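Local atomic coordinates of pectate lyase (PDB entry 3VMV), a protein that probably cleaves polygalacturonate, the backbone of pectin, by elimination, as a secreted polysaccharide lyase of family 1 built on a parallel beta-helix. Residues Y24-A29 with Y51-I56; S64-K69 with G90-I95; S233-R238 with Y269-T274. All coordinates share one frame; numbering follows the deposited sequence.

Contact 1: Y24-A29 with Y51-I56; sequences YASTGA and YVNGTI
Tyr-24 and Ala-25 run parallel to Tyr-51 and Val-52, the amide N of Ala-25 bonded to Tyr-51 O at 2.9 Å and that of Asn-53 to Ala-25 O at 3.0 Å. Two CA-H...O contacts, from Tyr-24 CA to Tyr-51 O and from Val-52 CA to Ala-25 O, complete the ladder. On one side of the strands the two tyrosines lie side by side and point the same way. Both have CG anti to the carbonyl carbon (chi1 -75° and -74°), and the ring planes, 33° apart, meet obliquely; Tyr-51 CB sits over a face of the Tyr-24 ring, a CH-pi contact 3.8 Å from its centroid and displaced toward CD2 and CE2. Past the strands, Ser-26 CB rests on Gly-54 CA at 3.7 Å. Ile-56 fills the angle of the turn: its CD1 touches Thr-27 N at 3.5 Å, and its CG2 meets Gly-28 CA at 3.6 Å. Thr-27 is the N-cap of helix 28-40, its OG1 accepting from the N of Gln-30. That helix caps this end of the parallel beta-helix beside its first strands, 21-25 and 48-52, with Ile-31 touching Ala-25, Val-52 and Ile-56, while strand 78-85 continues the parallel pairing beyond Val-52.

Contact 2: S64-K69 with G90-I95; sequences SLIDVK and GEFDGI
At the helix-capped end of the pectate lyase beta-helix, Ile-66, Phe-92 and Ile-95 meet in the hydrophobic interior, joined by carbon contacts without a hydrogen bond between 64-69 and 90-95. Ile-95 has the largest share of the buried surface. Its CG1 is anti to the backbone N (chi1 -174°) and lies 3.6 Å from both Ser-64 O and Leu-65 CA. From there CD1 continues over the backbone of Leu-65, 3.8 Å from its N, and comes within 4.1 Å of Ile-66 CD1; the two isoleucine side chains cross at about a right angle. Ile-66 uses a second atom on the aromatic ring: its CG1 approaches the edge of Phe-92, near the ring plane, 4.1 Å from CE1. In a parallel beta-helix such inward-pointing residues of successive coils fill the core, and here strands 66-68 and 91-93 belong to different faces of the coil, with Ile-56 of strand 55-57 touching all three side chains. An alanine in place of Ile-95 would probably leave a gap beside Leu-65 CA and deprive Ile-66 CD1 of its methyl neighbour. Ile-31 of helix 28-40 touches both Ile-66 and Phe-92, closing this part of the core. Near its margin, Gln-58 NE2 bonds to the carbonyl oxygens of Ser-64 and Gly-94, a polar link between the two segments beside the apolar contact.

Contact 3: S233-R238 with Y269-T274; sequences SRVGAR and YGSPST. With SO4 (sulfate ion), chain C.
Arg-234 and Val-235 have the largest buried surfaces of this contact, the first gripping Ser-271 and the second packing against Pro-272. The guanidinium of Arg-234 holds Ser-271 OG side-on with two nitrogens: NE donates at 2.8 Å and 161°, while NH1 reaches the same OG at 3.2 Å along a more bent path of 138°. The serine oxygen lies in the guanidinium plane, and Gly-270 passes over one face, its C 3.3 Å from NH1. The bend at chi3 (78°) turns NE out of line with the extended start of the chain. Ser-271 OG is also bonded to Asp-185 OD1, so it sits between the arginine and a carboxylate, whose negative charge would probably favour the guanidinium's grip. The NH1 and NH2 end also binds a sulfate, probably from the crystallisation liquor, with NH1 shared between O1 of the ion (2.9 Å) and the serine, and NH2 bonded to O4 at 2.8 Å. Val-235 CG1 touches Pro-272 CD at 3.7 Å and lies beside Ser-273 OG. Its backbone N donates to Ser-273 O at 2.8 Å, from above the carbonyl plane, and Gly-236 N to Thr-274 O at 3.0 Å. Val-235 and Gly-236, both with positive phi, form the centre of a type I' turn, Arg-234 to Ala-237, linking strands 231-234 and 238-242; the contact is thus a tight turn of the beta-helix clasped by the loop of the next coil.

In the fold
From the N terminus, contact 1 comes first: it closes the excursion through helix 28-40 and sets strand 21-25 beside strand 48-52. The chain then enters contact 2, whose loop through strand 78-85 brings 90-95 back to the interior near 64-69. These two contacts touch: Ile-56 packs on Phe-92, and its backbone N and O probably bond to Glu-91 O and Asp-93 N, pairing strands 55-57 and 91-93. Contact 3 closes a later loop, on the opposite side of the chain's centre, joining the turn after strand 231-234 to the loop between strands 265-266 and 276-280; its centre lies about 40 Å from that of contact 1. All three follow in series, neither nested nor crossed, along one beta-helix.

Contact 1: Y24-A29 with Y51-I56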
# COMPACT_ATOMS: atom_id res chain seq x y z
N TYR A 24 -21.17 -10.56 7.25
CA TYR A 24 -20.54 -11.29 6.18
C TYR A 24 -21.13 -10.85 4.85
O TYR A 24 -22.36 -10.85 4.67
CB TYR A 24 -20.74 -12.77 6.35
CG TYR A 24 -19.89 -13.42 7.44
CD1 TYR A 24 -20.23 -13.29 8.79
CD2 TYR A 24 -18.79 -14.17 7.10
CE1 TYR A 24 -19.44 -13.90 9.78
CE2 TYR A 24 -18.03 -14.80 8.06
CZ TYR A 24 -18.35 -14.64 9.39
OH TYR A 24 -17.56 -15.28 10.33
N ALA A 25 -20.25 -10.55 3.90
CA ALA A 25 -20.72 -10.06 2.61
C ALA A 25 -20.03 -10.81 1.49
O ALA A 25 -18.85 -11.15 1.58
CB ALA A 25 -20.38 -8.58 2.47
N SER A 26 -20.74 -11.04 0.40
CA SER A 26 -20.15 -11.73 -0.73
C SER A 26 -20.39 -10.98 -2.03
O SER A 26 -20.07 -11.49 -3.09
CB SER A 26 -20.68 -13.16 -0.85
OG SER A 26 -22.10 -13.15 -0.82
N THR A 27 -20.93 -9.77 -1.95
CA THR A 27 -21.05 -8.93 -3.16
C THR A 27 -20.72 -7.49 -2.79
O THR A 27 -20.80 -7.09 -1.61
CB THR A 27 -22.49 -8.93 -3.74
OG1 THR A 27 -23.38 -8.28 -2.80
CG2 THR A 27 -22.98 -10.38 -4.05
N GLY A 28 -20.36 -6.68 -3.79
CA GLY A 28 -20.08 -5.29 -3.53
C GLY A 28 -21.31 -4.55 -3.06
O GLY A 28 -21.21 -3.62 -2.24
N ALA A 29 -22.47 -4.95 -3.56
CA ALA A 29 -23.72 -4.35 -3.09
C ALA A 29 -23.90 -4.54 -1.58
O ALA A 29 -24.25 -3.59 -0.88
CB ALA A 29 -24.91 -4.87 -3.87
N TYR A 51 -16.63 -9.40 7.07
CA TYR A 51 -15.93 -10.56 6.52
C TYR A 51 -16.38 -10.81 5.10
O TYR A 51 -17.58 -10.95 4.83
CB TYR A 51 -16.19 -11.80 7.37
CG TYR A 51 -15.44 -11.78 8.66
CD1 TYR A 51 -14.03 -11.86 8.65
CD2 TYR A 51 -16.10 -11.65 9.89
CE1 TYR A 51 -13.32 -11.82 9.84
CE2 TYR A 51 -15.36 -11.59 11.11
CZ TYR A 51 -13.98 -11.67 11.05
OH TYR A 51 -13.21 -11.61 12.23
N VAL A 52 -15.43 -10.90 4.19
CA VAL A 52 -15.75 -11.04 2.78
C VAL A 52 -15.53 -12.51 2.39
O VAL A 52 -14.39 -13.05 2.46
CB VAL A 52 -14.87 -10.13 1.92
CG1 VAL A 52 -15.24 -10.27 0.45
CG2 VAL A 52 -15.04 -8.66 2.35
N ASN A 53 -16.64 -13.15 2.04
CA ASN A 53 -16.63 -14.58 1.72
C ASN A 53 -17.19 -14.89 0.33
O ASN A 53 -17.76 -15.96 0.10
CB ASN A 53 -17.33 -15.41 2.82
CG ASN A 53 -18.80 -15.05 3.03
OD1 ASN A 53 -19.36 -14.21 2.33
ND2 ASN A 53 -19.45 -15.73 3.99
N GLY A 54 -16.97 -13.98 -0.60
CA GLY A 54 -17.31 -14.24 -1.98
C GLY A 54 -16.52 -13.31 -2.86
O GLY A 54 -15.78 -12.48 -2.34
N THR A 55 -16.67 -13.44 -4.17
CA THR A 55 -15.90 -12.61 -5.11
C THR A 55 -16.67 -11.34 -5.47
O THR A 55 -17.78 -11.40 -6.01
CB THR A 55 -15.54 -13.41 -6.36
OG1 THR A 55 -14.73 -14.53 -5.98
CG2 THR A 55 -14.73 -12.56 -7.36
N ILE A 56 -16.10 -10.22 -5.07
CA ILE A 56 -16.66 -8.89 -5.32
C ILE A 56 -16.24 -8.41 -6.71
O ILE A 56 -15.09 -8.57 -7.10
CB ILE A 56 -16.09 -7.92 -4.28
CG1 ILE A 56 -16.15 -8.53 -2.87
CG2 ILE A 56 -16.76 -6.54 -4.38
CD1 ILE A 56 -17.58 -9.00 -2.47

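Contact 2: S64-K69 with G90-I95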
# COMPACT_ATOMS: atom_id res chain seq x y z
N SER A 64 -18.38 1.95 -9.27
CA SER A 64 -17.21 1.37 -9.95
C SER A 64 -16.04 1.08 -9.01
O SER A 64 -14.99 0.60 -9.44
CB SER A 64 -16.72 2.30 -11.06
OG SER A 64 -17.69 2.38 -12.09
N LEU A 65 -16.22 1.38 -7.72
CA LEU A 65 -15.25 1.05 -6.67
C LEU A 65 -16.04 0.86 -5.39
O LEU A 65 -17.22 1.17 -5.36
CB LEU A 65 -14.19 2.16 -6.52
CG LEU A 65 -14.63 3.61 -6.39
CD1 LEU A 65 -15.20 3.89 -4.99
CD2 LEU A 65 -13.45 4.53 -6.65
N ILE A 66 -15.40 0.28 -4.37
CA ILE A 66 -16.02 0.13 -3.05
C ILE A 66 -15.63 1.37 -2.27
O ILE A 66 -14.45 1.59 -1.98
CB ILE A 66 -15.48 -1.15 -2.37
CG1 ILE A 66 -15.83 -2.39 -3.21
CG2 ILE A 66 -16.05 -1.26 -0.95
CD1 ILE A 66 -17.33 -2.61 -3.41
N ASP A 67 -16.62 2.20 -1.98
CA ASP A 67 -16.44 3.56 -1.51
C ASP A 67 -16.53 3.57 0.02
O ASP A 67 -17.62 3.70 0.60
CB ASP A 67 -17.55 4.41 -2.15
CG ASP A 67 -17.22 5.90 -2.35
OD1 ASP A 67 -16.11 6.35 -2.12
OD2 ASP A 67 -18.16 6.63 -2.74
N VAL A 68 -15.37 3.50 0.67
CA VAL A 68 -15.28 3.67 2.14
C VAL A 68 -15.22 5.15 2.45
O VAL A 68 -14.15 5.75 2.61
CB VAL A 68 -14.10 2.87 2.74
CG1 VAL A 68 -14.14 2.98 4.28
CG2 VAL A 68 -14.18 1.41 2.30
N LYS A 69 -16.41 5.76 2.45
CA LYS A 69 -16.59 7.20 2.51
C LYS A 69 -17.91 7.41 3.21
O LYS A 69 -18.86 6.65 3.02
CB LYS A 69 -16.69 7.79 1.09
CG LYS A 69 -16.71 9.30 1.07
CD LYS A 69 -16.98 9.83 -0.34
CE LYS A 69 -15.76 9.60 -1.24
NZ LYS A 69 -15.89 10.42 -2.47
N GLY A 90 -11.85 -14.15 0.03
CA GLY A 90 -12.09 -12.71 0.03
C GLY A 90 -11.45 -12.09 -1.18
O GLY A 90 -10.35 -11.59 -1.09
N GLU A 91 -12.14 -12.10 -2.30
CA GLU A 91 -11.53 -11.73 -3.57
C GLU A 91 -12.28 -10.55 -4.18
O GLU A 91 -13.52 -10.58 -4.20
CB GLU A 91 -11.56 -12.91 -4.53
CG GLU A 91 -10.93 -12.58 -5.87
CD GLU A 91 -11.04 -13.69 -6.89
OE1 GLU A 91 -11.52 -14.79 -6.53
OE2 GLU A 91 -10.64 -13.47 -8.07
N PHE A 92 -11.53 -9.55 -4.67
CA PHE A 92 -12.08 -8.40 -5.39
C PHE A 92 -11.48 -8.49 -6.78
O PHE A 92 -10.30 -8.21 -6.96
CB PHE A 92 -11.66 -7.08 -4.71
CG PHE A 92 -12.25 -6.86 -3.34
CD1 PHE A 92 -13.21 -5.88 -3.13
CD2 PHE A 92 -11.84 -7.64 -2.28
CE1 PHE A 92 -13.77 -5.68 -1.87
CE2 PHE A 92 -12.41 -7.45 -0.99
CZ PHE A 92 -13.36 -6.46 -0.81
N ASP A 93 -12.29 -8.91 -7.75
CA ASP A 93 -11.83 -9.14 -9.12
C ASP A 93 -12.33 -7.99 -9.99
O ASP A 93 -13.52 -7.89 -10.31
CB ASP A 93 -12.38 -10.49 -9.61
CG ASP A 93 -11.97 -10.79 -11.04
OD1 ASP A 93 -11.21 -9.99 -11.65
OD2 ASP A 93 -12.41 -11.84 -11.56
N GLY A 94 -11.41 -7.08 -10.30
CA GLY A 94 -11.74 -5.99 -11.21
C GLY A 94 -12.37 -4.81 -10.52
O GLY A 94 -12.88 -3.92 -11.23
N ILE A 95 -12.35 -4.77 -9.19
CA ILE A 95 -12.92 -3.61 -8.48
C ILE A 95 -12.08 -3.40 -7.25
O ILE A 95 -11.72 -4.36 -6.58
CB ILE A 95 -14.44 -3.79 -8.11
CG1 ILE A 95 -14.97 -2.48 -7.52
CG2 ILE A 95 -14.66 -5.01 -7.22
CD1 ILE A 95 -16.51 -2.42 -7.43

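Contact 3: S233-R238 with Y269-T274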
# COMPACT_ATOMS: atom_id res chain seq x y z
N SER A 233 12.57 8.18 -4.41
CA SER A 233 12.39 9.19 -3.39
C SER A 233 12.55 10.58 -3.98
O SER A 233 13.64 10.92 -4.48
CB SER A 233 13.42 8.94 -2.27
OG SER A 233 13.19 9.81 -1.16
N ARG A 234 11.48 11.37 -3.89
CA ARG A 234 11.36 12.64 -4.61
C ARG A 234 11.00 13.78 -3.68
O ARG A 234 10.31 13.57 -2.67
CB ARG A 234 10.24 12.50 -5.68
CG ARG A 234 10.69 11.61 -6.85
CD ARG A 234 9.55 10.95 -7.58
NE ARG A 234 8.88 11.88 -8.49
CZ ARG A 234 8.33 11.50 -9.63
NH1 ARG A 234 7.75 12.42 -10.39
NH2 ARG A 234 8.37 10.21 -10.03
N VAL A 235 11.39 15.00 -4.08
CA VAL A 235 10.98 16.27 -3.42
C VAL A 235 10.96 16.18 -1.91
O VAL A 235 9.96 16.43 -1.23
CB VAL A 235 9.63 16.90 -3.94
CG1 VAL A 235 9.86 17.54 -5.30
CG2 VAL A 235 8.50 15.91 -4.00
N GLY A 236 12.13 15.82 -1.37
CA GLY A 236 12.32 15.91 0.07
C GLY A 236 11.75 14.75 0.87
O GLY A 236 11.78 14.81 2.11
N ALA A 237 11.24 13.72 0.20
CA ALA A 237 10.90 12.48 0.92
C ALA A 237 12.11 11.99 1.71
O ALA A 237 13.23 12.24 1.34
CB ALA A 237 10.49 11.40 -0.06
N ARG A 238 11.85 11.31 2.83
CA ARG A 238 12.94 10.63 3.56
C ARG A 238 12.53 9.20 3.77
O ARG A 238 11.49 8.95 4.41
CB ARG A 238 13.15 11.28 4.93
CG ARG A 238 13.63 12.72 4.78
CD ARG A 238 14.00 13.34 6.11
NE ARG A 238 12.88 13.31 7.04
CZ ARG A 238 12.96 13.83 8.26
NH1 ARG A 238 11.95 13.78 9.08
NH2 ARG A 238 14.11 14.37 8.66
N TYR A 269 12.80 9.83 -12.94
CA TYR A 269 11.62 10.14 -13.79
C TYR A 269 11.13 11.59 -13.75
O TYR A 269 10.73 12.13 -14.78
CB TYR A 269 10.39 9.26 -13.48
CG TYR A 269 10.64 7.76 -13.45
CD1 TYR A 269 11.42 7.14 -14.41
CD2 TYR A 269 10.07 7.00 -12.46
CE1 TYR A 269 11.63 5.76 -14.37
CE2 TYR A 269 10.29 5.62 -12.39
CZ TYR A 269 11.05 5.01 -13.35
OH TYR A 269 11.23 3.63 -13.30
N GLY A 270 11.09 12.20 -12.58
CA GLY A 270 10.51 13.53 -12.50
C GLY A 270 10.46 14.12 -11.11
O GLY A 270 11.10 13.60 -10.19
N SER A 271 9.67 15.19 -10.96
CA SER A 271 9.70 16.14 -9.81
C SER A 271 10.93 17.05 -9.89
O SER A 271 11.93 16.71 -10.51
CB SER A 271 9.64 15.43 -8.44
OG SER A 271 8.45 14.66 -8.27
N PRO A 272 10.84 18.22 -9.26
CA PRO A 272 11.92 19.18 -9.49
C PRO A 272 13.17 18.93 -8.67
O PRO A 272 14.23 19.48 -9.01
CB PRO A 272 11.28 20.53 -9.11
CG PRO A 272 10.04 20.21 -8.36
CD PRO A 272 9.59 18.84 -8.78
N SER A 273 13.09 18.09 -7.63
CA SER A 273 14.28 17.81 -6.83
C SER A 273 14.18 16.43 -6.20
O SER A 273 13.11 15.82 -6.19
CB SER A 273 14.43 18.86 -5.73
OG SER A 273 13.31 18.86 -4.87
N THR A 274 15.32 15.98 -5.67
CA THR A 274 15.45 14.66 -5.08
C THR A 274 14.81 14.54 -3.70
O THR A 274 14.63 15.52 -2.98
CB THR A 274 16.95 14.33 -4.97
OG1 THR A 274 17.15 12.94 -4.68
CG2 THR A 274 17.63 15.18 -3.87
S SO4 C . 5.94 9.90 -12.84
O1 SO4 C . 5.99 11.30 -12.35
O2 SO4 C . 4.67 9.29 -12.41
O3 SO4 C . 6.04 9.90 -14.30
O4 SO4 C . 7.03 9.10 -12.27